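Local coordinates for protein oxalate--CoA ligase (PDB 5IE2) that belongs to the ANL superfamily of AMP-binding enzymes and binds adenosine-5'-triphosphate, at residues 35-38 / 39-43; 246-249 / 250-254; 477-480 / 481-484. All blocks are in the same frame, centred on the assembly; numbering follows the deposited sequence.

Interaction 1: 35-38 / 39-43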
ATOM      1  N   ARG A  35      26.304  -0.048  -5.213  1.00 12.44           N
ATOM      2  CA  ARG A  35      26.547  -1.058  -4.213  1.00 11.84           C
ATOM      3  C   ARG A  35      25.315  -1.982  -4.074  1.00 15.32           C
ATOM      4  O   ARG A  35      25.424  -3.210  -3.960  1.00 14.83           O
ATOM      5  CB  ARG A  35      26.862  -0.371  -2.885  1.00 13.94           C
ATOM      6  CG  ARG A  35      26.854  -1.319  -1.730  1.00 18.26           C
ATOM      7  CD  ARG A  35      28.014  -2.367  -1.729  1.00 21.27           C
ATOM      8  NE  ARG A  35      28.019  -3.041  -0.412  1.00 22.31           N
ATOM      9  CZ  ARG A  35      28.672  -4.178  -0.141  1.00 23.49           C
ATOM     10  NH1 ARG A  35      29.416  -4.760  -1.099  1.00 22.91           N
ATOM     11  NH2 ARG A  35      28.593  -4.725   1.079  1.00 23.15           N
ATOM     12  N   LEU A  36      24.151  -1.359  -4.036  1.00 13.59           N
ATOM     13  CA  LEU A  36      22.907  -2.142  -3.866  1.00 14.19           C
ATOM     14  C   LEU A  36      22.728  -3.058  -5.074  1.00 14.57           C
ATOM     15  O   LEU A  36      22.391  -4.249  -4.945  1.00 15.68           O
ATOM     16  CB  LEU A  36      21.738  -1.170  -3.695  1.00 13.91           C
ATOM     17  CG  LEU A  36      20.342  -1.810  -3.719  1.00 16.15           C
ATOM     18  CD1 LEU A  36      20.242  -2.859  -2.630  1.00 17.03           C
ATOM     19  CD2 LEU A  36      19.231  -0.704  -3.593  1.00 20.29           C
ATOM     20  N   HIS A  37      22.940  -2.493  -6.259  1.00 13.00           N
ATOM     21  CA  HIS A  37      22.849  -3.291  -7.475  1.00 14.68           C
ATOM     22  C   HIS A  37      23.750  -4.523  -7.437  1.00 16.28           C
ATOM     23  O   HIS A  37      23.341  -5.645  -7.805  1.00 14.97           O
ATOM     24  CB  HIS A  37      23.177  -2.403  -8.693  1.00 15.54           C
ATOM     25  CG  HIS A  37      23.227  -3.160  -9.980  1.00 20.69           C
ATOM     26  ND1 HIS A  37      22.085  -3.480 -10.700  1.00 24.77           N
ATOM     27  CD2 HIS A  37      24.267  -3.734 -10.636  1.00 23.04           C
ATOM     28  CE1 HIS A  37      22.436  -4.191 -11.768  1.00 23.09           C
ATOM     29  NE2 HIS A  37      23.751  -4.347 -11.757  1.00 23.88           N
ATOM     30  N   ASP A  38      24.999  -4.346  -7.012  1.00 16.52           N
ATOM     31  CA  ASP A  38      25.870  -5.491  -6.955  1.00 15.86           C
ATOM     32  C   ASP A  38      25.532  -6.482  -5.855  1.00 14.91           C
ATOM     33  O   ASP A  38      25.719  -7.679  -6.065  1.00 14.06           O
ATOM     34  CB  ASP A  38      27.320  -5.042  -6.827  1.00 18.06           C
ATOM     35  CG  ASP A  38      27.860  -4.498  -8.161  1.00 22.45           C
ATOM     36  OD1 ASP A  38      27.235  -4.750  -9.252  1.00 22.09           O
ATOM     37  OD2 ASP A  38      28.896  -3.776  -8.125  1.00 22.59           O
ATOM     38  N   LEU A  39      25.029  -6.003  -4.715  1.00 12.94           N
ATOM     39  CA  LEU A  39      24.633  -6.909  -3.626  1.00 12.78           C
ATOM     40  C   LEU A  39      23.475  -7.798  -4.154  1.00 15.10           C
ATOM     41  O   LEU A  39      23.386  -8.988  -3.862  1.00 14.04           O
ATOM     42  CB  LEU A  39      24.152  -6.125  -2.401  1.00 14.60           C
ATOM     43  CG  LEU A  39      25.311  -5.538  -1.625  1.00 15.25           C
ATOM     44  CD1 LEU A  39      24.796  -4.559  -0.589  1.00 15.87           C
ATOM     45  CD2 LEU A  39      26.038  -6.709  -0.932  1.00 15.68           C
ATOM     46  N   ILE A  40      22.609  -7.158  -4.917  1.00 14.25           N
ATOM     47  CA  ILE A  40      21.460  -7.878  -5.497  1.00 15.93           C
ATOM     48  C   ILE A  40      21.957  -8.907  -6.535  1.00 16.09           C
ATOM     49  O   ILE A  40      21.549 -10.071  -6.505  1.00 15.98           O
ATOM     50  CB  ILE A  40      20.464  -6.891  -6.140  1.00 14.36           C
ATOM     51  CG1 ILE A  40      19.768  -6.012  -5.085  1.00 13.97           C
ATOM     52  CG2 ILE A  40      19.396  -7.651  -6.968  1.00 13.55           C
ATOM     53  CD1 ILE A  40      19.160  -4.716  -5.717  1.00 15.44           C
ATOM     54  N   GLU A  41      22.857  -8.500  -7.421  1.00 15.70           N
ATOM     55  CA  GLU A  41      23.339  -9.414  -8.473  1.00 17.22           C
ATOM     56  C   GLU A  41      23.999 -10.636  -7.832  1.00 17.99           C
ATOM     57  O   GLU A  41      23.853 -11.784  -8.292  1.00 16.72           O
ATOM     58  CB  GLU A  41      24.423  -8.775  -9.388  1.00 24.44           C
ATOM     59  CG  GLU A  41      23.944  -7.790 -10.394  1.00 28.53           C
ATOM     60  CD  GLU A  41      23.011  -8.433 -11.444  1.00 28.76           C
ATOM     61  OE1 GLU A  41      23.387  -9.421 -12.109  1.00 31.61           O
ATOM     62  OE2 GLU A  41      21.892  -7.911 -11.550  1.00 29.05           O
ATOM     63  N   ARG A  42      24.796 -10.374  -6.800  1.00 17.45           N
ATOM     64  CA  ARG A  42      25.529 -11.480  -6.164  1.00 17.35           C
ATOM     65  C   ARG A  42      24.606 -12.423  -5.406  1.00 17.59           C
ATOM     66  O   ARG A  42      24.762 -13.671  -5.448  1.00 14.81           O
ATOM     67  CB  ARG A  42      26.622 -10.935  -5.223  1.00 14.05           C
ATOM     68  CG  ARG A  42      27.691 -10.238  -6.087  1.00 17.31           C
ATOM     69  CD  ARG A  42      28.673  -9.375  -5.208  1.00 24.53           C
ATOM     70  NE  ARG A  42      29.431  -8.368  -5.984  1.00 24.66           N
ATOM     71  CZ  ARG A  42      30.123  -7.378  -5.412  1.00 26.90           C
ATOM     72  NH1 ARG A  42      30.137  -7.297  -4.082  1.00 25.79           N
ATOM     73  NH2 ARG A  42      30.788  -6.461  -6.134  1.00 25.46           N
ATOM     74  N   ALA A  43      23.627 -11.834  -4.722  1.00 16.47           N
ATOM     75  CA  ALA A  43      22.654 -12.660  -4.043  1.00 18.00           C
ATOM     76  C   ALA A  43      21.826 -13.486  -5.038  1.00 17.75           C
ATOM     77  O   ALA A  43      21.490 -14.636  -4.749  1.00 18.13           O
ATOM     78  CB  ALA A  43      21.698 -11.754  -3.109  1.00 14.25           C
TER
HETATM   79  O   HOH W   1      21.072  -6.381  -9.606  1.00 25.23           O
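Arg35 on Leu39, Leu36 on Ile40, His37 on Glu41 and Asp38 on Arg42 are successive i to i+4 contacts along helix 33-50, in the AMP-binding region of the chain. Each pair is underpinned by an alpha-helical backbone bond; that from Leu39 N to Arg35 O measures 2.9 Å. Arg35 bends at chi2 (68°) and lays its guanidinium over the leucine, so that Leu39 CD2 sits above the centre of one face, 3.7 Å from Arg35 CZ. The NH2 of this flat group is held by Ser138 O. Glu41 turns back along the helix, its chain bent at chi2 (-64°), and runs alongside His37. Glu41 CG makes an off-centre CH-pi contact with the imidazole, 4.1 Å from the centroid of the His37 ring. A water donates to both His37 O and Glu41 OE2, the latter at 2.6 Å, and also lies over the rim of one imidazole face. The same carboxylate oxygen forms a salt bridge with Arg78, so OE2 has two partners, the water and Arg78. Arg42 lays the rim of one guanidinium face over Asp38 CB. Its salt bridge to Asp38 is long, 3.8 Å from Arg42 NH2 to Asp38 OD2, and purely electrostatic because no N-H is aimed at the oxygen; the firmer partner of Arg42 is Asp139. On the buried side Leu36 CG meets Ile40 CD1 at 3.7 Å. That side packs on helix 67-78, with Leu36 against Ile71, Ile40 against Leu74, and Ala43 against Met72 and Ala75, while Leu39 rests on Leu133 just beyond strand 127-132.

Interaction 2: 246-249 / 250-254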
ATOM      1  N   TRP A 246      10.191  12.055  12.308  1.00 14.80           N
ATOM      2  CA  TRP A 246      10.703  13.325  11.844  1.00 16.63           C
ATOM      3  C   TRP A 246      12.209  13.429  12.023  1.00 16.79           C
ATOM      4  O   TRP A 246      12.848  14.010  11.166  1.00 17.84           O
ATOM      5  CB  TRP A 246      10.004  14.510  12.524  1.00 20.13           C
ATOM      6  CG  TRP A 246       8.569  14.689  11.957  1.00 20.87           C
ATOM      7  CD1 TRP A 246       7.400  14.503  12.632  1.00 19.71           C
ATOM      8  CD2 TRP A 246       8.212  15.059  10.619  1.00 20.82           C
ATOM      9  NE1 TRP A 246       6.322  14.733  11.802  1.00 20.23           N
ATOM     10  CE2 TRP A 246       6.795  15.068  10.554  1.00 20.41           C
ATOM     11  CE3 TRP A 246       8.949  15.394   9.475  1.00 20.09           C
ATOM     12  CZ2 TRP A 246       6.100  15.415   9.390  1.00 19.15           C
ATOM     13  CZ3 TRP A 246       8.262  15.720   8.302  1.00 21.20           C
ATOM     14  CH2 TRP A 246       6.845  15.738   8.271  1.00 20.48           C
ATOM     15  N   PRO A 247      12.765  12.874  13.119  1.00 18.62           N
ATOM     16  CA  PRO A 247      14.247  12.876  13.127  1.00 20.80           C
ATOM     17  C   PRO A 247      14.888  12.173  11.922  1.00 20.84           C
ATOM     18  O   PRO A 247      15.903  12.669  11.397  1.00 20.14           O
ATOM     19  CB  PRO A 247      14.577  12.164  14.429  1.00 20.93           C
ATOM     20  CG  PRO A 247      13.460  12.613  15.349  1.00 20.42           C
ATOM     21  CD  PRO A 247      12.225  12.575  14.469  1.00 18.13           C
ATOM     22  N   ASP A 248      14.312  11.045  11.502  1.00 19.34           N
ATOM     23  CA  ASP A 248      14.796  10.355  10.298  1.00 18.36           C
ATOM     24  C   ASP A 248      14.562  11.169   9.030  1.00 17.88           C
ATOM     25  O   ASP A 248      15.437  11.209   8.153  1.00 17.16           O
ATOM     26  CB  ASP A 248      14.144   8.982  10.150  1.00 17.09           C
ATOM     27  CG  ASP A 248      14.761   7.917  11.080  1.00 23.31           C
ATOM     28  OD1 ASP A 248      15.849   8.183  11.658  1.00 25.59           O
ATOM     29  OD2 ASP A 248      14.153   6.827  11.228  1.00 22.38           O
ATOM     30  N   MET A 249      13.387  11.788   8.921  1.00 15.86           N
ATOM     31  CA  MET A 249      13.077  12.586   7.731  1.00 17.37           C
ATOM     32  C   MET A 249      14.080  13.732   7.617  1.00 19.21           C
ATOM     33  O   MET A 249      14.491  14.091   6.511  1.00 17.81           O
ATOM     34  CB  MET A 249      11.656  13.155   7.789  1.00 15.43           C
ATOM     35  CG  MET A 249      10.540  12.093   7.700  1.00 16.05           C
ATOM     36  SD  MET A 249      10.224  11.546   5.966  1.00 17.43           S
ATOM     37  CE  MET A 249       9.355  13.015   5.303  1.00 16.00           C
ATOM     38  N   LYS A 250      14.427  14.355   8.763  1.00 16.03           N
ATOM     39  CA  LYS A 250      15.403  15.450   8.687  1.00 16.23           C
ATOM     40  C   LYS A 250      16.789  14.953   8.360  1.00 16.23           C
ATOM     41  O   LYS A 250      17.446  15.466   7.438  1.00 19.23           O
ATOM     42  CB  LYS A 250      15.467  16.246  10.014  1.00 16.81           C
ATOM     43  CG  LYS A 250      14.233  17.000  10.300  1.00 20.75           C
ATOM     44  CD  LYS A 250      14.432  17.632  11.712  1.00 42.03           C
ATOM     45  CE  LYS A 250      13.145  17.736  12.449  1.00 43.36           C
ATOM     46  NZ  LYS A 250      13.342  18.656  13.630  1.00 43.82           N
ATOM     47  N   LYS A 251      17.242  13.951   9.118  1.00 16.63           N
ATOM     48  CA  LYS A 251      18.622  13.532   9.030  1.00 17.47           C
ATOM     49  C   LYS A 251      18.966  13.012   7.630  1.00 19.42           C
ATOM     50  O   LYS A 251      20.062  13.177   7.153  1.00 17.36           O
ATOM     51  CB  LYS A 251      18.888  12.419  10.043  1.00 17.10           C
ATOM     52  CG  LYS A 251      20.279  11.811   9.968  1.00 17.66           C
ATOM     53  CD  LYS A 251      20.468  10.826  11.139  1.00 20.50           C
ATOM     54  CE  LYS A 251      21.828  10.093  10.998  1.00 19.72           C
ATOM     55  NZ  LYS A 251      22.077   9.056  12.068  1.00 20.36           N
ATOM     56  N   TYR A 252      17.994  12.352   6.993  1.00 16.66           N
ATOM     57  CA  TYR A 252      18.247  11.784   5.684  1.00 15.14           C
ATOM     58  C   TYR A 252      17.627  12.605   4.558  1.00 18.19           C
ATOM     59  O   TYR A 252      17.453  12.080   3.457  1.00 21.08           O
ATOM     60  CB  TYR A 252      17.764  10.315   5.658  1.00 15.67           C
ATOM     61  CG  TYR A 252      18.602   9.467   6.620  1.00 14.63           C
ATOM     62  CD1 TYR A 252      19.867   8.976   6.223  1.00 17.34           C
ATOM     63  CD2 TYR A 252      18.174   9.235   7.921  1.00 15.36           C
ATOM     64  CE1 TYR A 252      20.651   8.199   7.098  1.00 16.77           C
ATOM     65  CE2 TYR A 252      18.964   8.485   8.836  1.00 17.50           C
ATOM     66  CZ  TYR A 252      20.215   8.027   8.436  1.00 18.77           C
ATOM     67  OH  TYR A 252      21.004   7.293   9.344  1.00 19.71           O
ATOM     68  N   ASN A 253      17.389  13.887   4.810  1.00 16.73           N
ATOM     69  CA  ASN A 253      17.102  14.875   3.736  1.00 19.11           C
ATOM     70  C   ASN A 253      15.852  14.518   2.936  1.00 16.71           C
ATOM     71  O   ASN A 253      15.829  14.674   1.720  1.00 15.56           O
ATOM     72  CB  ASN A 253      18.273  15.001   2.763  1.00 23.76           C
ATOM     73  CG  ASN A 253      19.576  15.319   3.494  1.00 30.09           C
ATOM     74  OD1 ASN A 253      19.570  16.098   4.415  1.00 29.16           O
ATOM     75  ND2 ASN A 253      20.666  14.691   3.093  1.00 33.71           N
ATOM     76  N   ALA A 254      14.850  14.030   3.622  1.00 16.64           N
ATOM     77  CA  ALA A 254      13.604  13.613   2.931  1.00 17.68           C
ATOM     78  C   ALA A 254      12.926  14.779   2.229  1.00 19.35           C
ATOM     79  O   ALA A 254      12.980  15.936   2.686  1.00 17.97           O
ATOM     80  CB  ALA A 254      12.615  13.005   3.900  1.00 16.00           C
TER
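Met249 and Ala254 meet where helix 242-251 ends: the sulphur, Met249 SD, lies 3.5 Å from Ala254 CB, and the terminal methyl CE comes equally close. Bends at both chi2 (-80°) and chi3 (-73°) curl the thioether round to the Ala254 methyl. A backbone bond joins the same two residues: Ala254 N donates to Met249 O at 2.9 Å, in the carbonyl plane. With the bond of 3.1 Å from Asn253 N to Lys250 O, this makes a Schellman motif; Asn253, at positive phi (60°), is its C-prime residue and turns the chain off the helix toward strand 256-259. One residue earlier, Tyr252 N makes the last i to i+4 bond of the helix, to Asp248 O. Asp248 O also lies at the edge of the tyrosine ring, in its plane, 3.4 Å from Tyr252 CD2, while Lys251 CG covers the rim of one ring face. Further out, Tyr252 OH bonds to Gly27 N and Asp248 OD1 to Ser26 OG, tying the helix end to the turn between strands 21-25 and 29-32. Met249 also packs on Val207 and Leu282, and Lys250 NZ reaches Glu276 and the carbonyl of Glu278. Trp246 meets Tyr279 edge-to-face.

Interaction 3: 477-480 / 481-484; sequences NLAA and FKVP
Ala479 and Lys482 are joined through both backbone and side chain in the turn that follows helix 467-477. Lys482 N donates to Ala479 O at 2.9 Å, and one residue on, Val483 N donates to Ala480 O at 3.1 Å. Neither donor uses a carbonyl lone pair: Lys482 N stands 37° out of the plane of its acceptor and Val483 N 55°, as the tight winding here brings each N-H in above the carbonyl. The N-H of Ala479 is taken up by a water, at 2.9 Å from Ala479 N. The same water accepts from the ammonium group, 3.0 Å from Lys482 NZ, and thereby bridges the start of the turn to the end of the lysine chain. Lys482 NZ is also in a salt bridge with Glu425 of helix 423-430, which probably offsets its charge. The two backbone bonds, both i to i+3, define a short 3-10 turn, which redirects the chain from helix 467-477 toward strand 487-489. The lysine reaches its partners because it is fully extended beyond CG (chi2 -179°). Along the way Lys482 CG lies over the centre of one face of the Phe481 ring, and Lys482 CD touches Leu478 CD2 at 4.1 Å, the two side chains crossing at about a right angle. Phe481 CD2 and CE2 meet Ala479 CB obliquely, both at 3.9 Å. Val483 turns its CG2 to the carbonyl oxygens of the turn, 3.3 Å from Ala480 O. Beyond, Phe481 rests on Glu419 and Ile421 of strand 419-421, Leu478 leans on Val429, and Val483 packs against Cys474 of the preceding helix.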
ATOM      1  N   ASN A 477     -24.896  18.429   9.612  1.00 24.50           N
ATOM      2  CA  ASN A 477     -23.923  18.347   8.540  1.00 25.36           C
ATOM      3  C   ASN A 477     -24.267  17.299   7.510  1.00 27.31           C
ATOM      4  O   ASN A 477     -23.498  17.107   6.573  1.00 28.24           O
ATOM      5  CB  ASN A 477     -22.538  18.050   9.110  1.00 29.77           C
ATOM      6  CG  ASN A 477     -21.973  19.238   9.878  1.00 33.17           C
ATOM      7  OD1 ASN A 477     -21.545  20.216   9.263  1.00 35.78           O
ATOM      8  ND2 ASN A 477     -22.032  19.191  11.210  1.00 32.12           N
ATOM      9  N   LEU A 478     -25.407  16.630   7.658  1.00 26.04           N
ATOM     10  CA  LEU A 478     -25.792  15.543   6.712  1.00 24.91           C
ATOM     11  C   LEU A 478     -27.304  15.566   6.541  1.00 26.19           C
ATOM     12  O   LEU A 478     -27.989  15.926   7.478  1.00 26.79           O
ATOM     13  CB  LEU A 478     -25.345  14.167   7.252  1.00 22.79           C
ATOM     14  CG  LEU A 478     -23.863  13.869   7.321  1.00 24.34           C
ATOM     15  CD1 LEU A 478     -23.599  12.711   8.213  1.00 26.99           C
ATOM     16  CD2 LEU A 478     -23.406  13.502   5.894  1.00 24.25           C
ATOM     17  N   ALA A 479     -27.826  15.200   5.361  1.00 23.36           N
ATOM     18  CA  ALA A 479     -29.261  14.938   5.193  1.00 23.97           C
ATOM     19  C   ALA A 479     -29.687  13.922   6.260  1.00 25.60           C
ATOM     20  O   ALA A 479     -28.927  12.993   6.530  1.00 25.38           O
ATOM     21  CB  ALA A 479     -29.551  14.383   3.766  1.00 27.98           C
ATOM     22  N   ALA A 480     -30.911  14.040   6.784  1.00 27.64           N
ATOM     23  CA  ALA A 480     -31.298  13.269   7.978  1.00 28.87           C
ATOM     24  C   ALA A 480     -31.137  11.761   7.738  1.00 30.02           C
ATOM     25  O   ALA A 480     -30.696  11.053   8.633  1.00 31.49           O
ATOM     26  CB  ALA A 480     -32.707  13.608   8.406  1.00 29.52           C
ATOM     27  N   PHE A 481     -31.426  11.274   6.528  1.00 30.90           N
ATOM     28  CA  PHE A 481     -31.402   9.820   6.307  1.00 30.72           C
ATOM     29  C   PHE A 481     -29.996   9.230   6.433  1.00 30.20           C
ATOM     30  O   PHE A 481     -29.852   8.021   6.644  1.00 32.43           O
ATOM     31  CB  PHE A 481     -32.021   9.437   4.949  1.00 28.11           C
ATOM     32  CG  PHE A 481     -31.114   9.617   3.764  1.00 27.51           C
ATOM     33  CD1 PHE A 481     -30.326   8.568   3.301  1.00 27.10           C
ATOM     34  CD2 PHE A 481     -31.090  10.825   3.077  1.00 27.09           C
ATOM     35  CE1 PHE A 481     -29.477   8.717   2.172  1.00 27.46           C
ATOM     36  CE2 PHE A 481     -30.265  10.983   1.935  1.00 28.49           C
ATOM     37  CZ  PHE A 481     -29.452   9.919   1.482  1.00 27.37           C
ATOM     38  N   LYS A 482     -28.952  10.066   6.342  1.00 27.23           N
ATOM     39  CA  LYS A 482     -27.578   9.602   6.400  1.00 25.26           C
ATOM     40  C   LYS A 482     -27.008   9.524   7.824  1.00 27.80           C
ATOM     41  O   LYS A 482     -25.917   8.998   8.050  1.00 27.58           O
ATOM     42  CB  LYS A 482     -26.651  10.516   5.576  1.00 22.96           C
ATOM     43  CG  LYS A 482     -27.060  10.670   4.117  1.00 24.29           C
ATOM     44  CD  LYS A 482     -26.041  11.592   3.396  1.00 25.53           C
ATOM     45  CE  LYS A 482     -26.458  11.802   1.952  1.00 27.91           C
ATOM     46  NZ  LYS A 482     -25.494  12.768   1.393  1.00 28.16           N
ATOM     47  N   VAL A 483     -27.760  10.059   8.778  1.00 28.90           N
ATOM     48  CA  VAL A 483     -27.260  10.181  10.154  1.00 29.16           C
ATOM     49  C   VAL A 483     -27.210   8.816  10.869  1.00 28.45           C
ATOM     50  O   VAL A 483     -28.232   8.151  10.913  1.00 29.94           O
ATOM     51  CB  VAL A 483     -28.167  11.134  10.950  1.00 30.32           C
ATOM     52  CG1 VAL A 483     -27.623  11.338  12.392  1.00 30.18           C
ATOM     53  CG2 VAL A 483     -28.234  12.453  10.239  1.00 31.74           C
ATOM     54  N   PRO A 484     -26.049   8.426  11.433  1.00 29.13           N
ATOM     55  CA  PRO A 484     -25.960   7.142  12.154  1.00 30.12           C
ATOM     56  C   PRO A 484     -27.060   7.047  13.244  1.00 35.34           C
ATOM     57  O   PRO A 484     -27.265   7.969  14.041  1.00 35.05           O
ATOM     58  CB  PRO A 484     -24.558   7.162  12.774  1.00 30.90           C
ATOM     59  CG  PRO A 484     -23.742   8.098  11.858  1.00 29.77           C
ATOM     60  CD  PRO A 484     -24.757   9.142  11.385  1.00 28.96           C
TER
HETATM   61  O   HOH W   2     -25.859  15.206   3.176  1.00 29.21           O

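Interactions 1, 2 and 3 follow in series along the chain. The first two lie in the large AMP-binding region, their centres about 26 Å apart and their nearest atoms about 14 Å. Both are linked to the same mixed sheet: helix 33-50 follows its edge strand 29-32 in sequence, and the end of helix 242-251 packs on strands 21-25 and 205-207. Interaction 3 belongs to the AMP-binding C-terminal region, its centre about 57 Å from that of interaction 1, across the centre of the chain, and about 43 Å from that of interaction 2. The three thus sample both parts of the two-domain architecture of ANL enzymes, and none touches another.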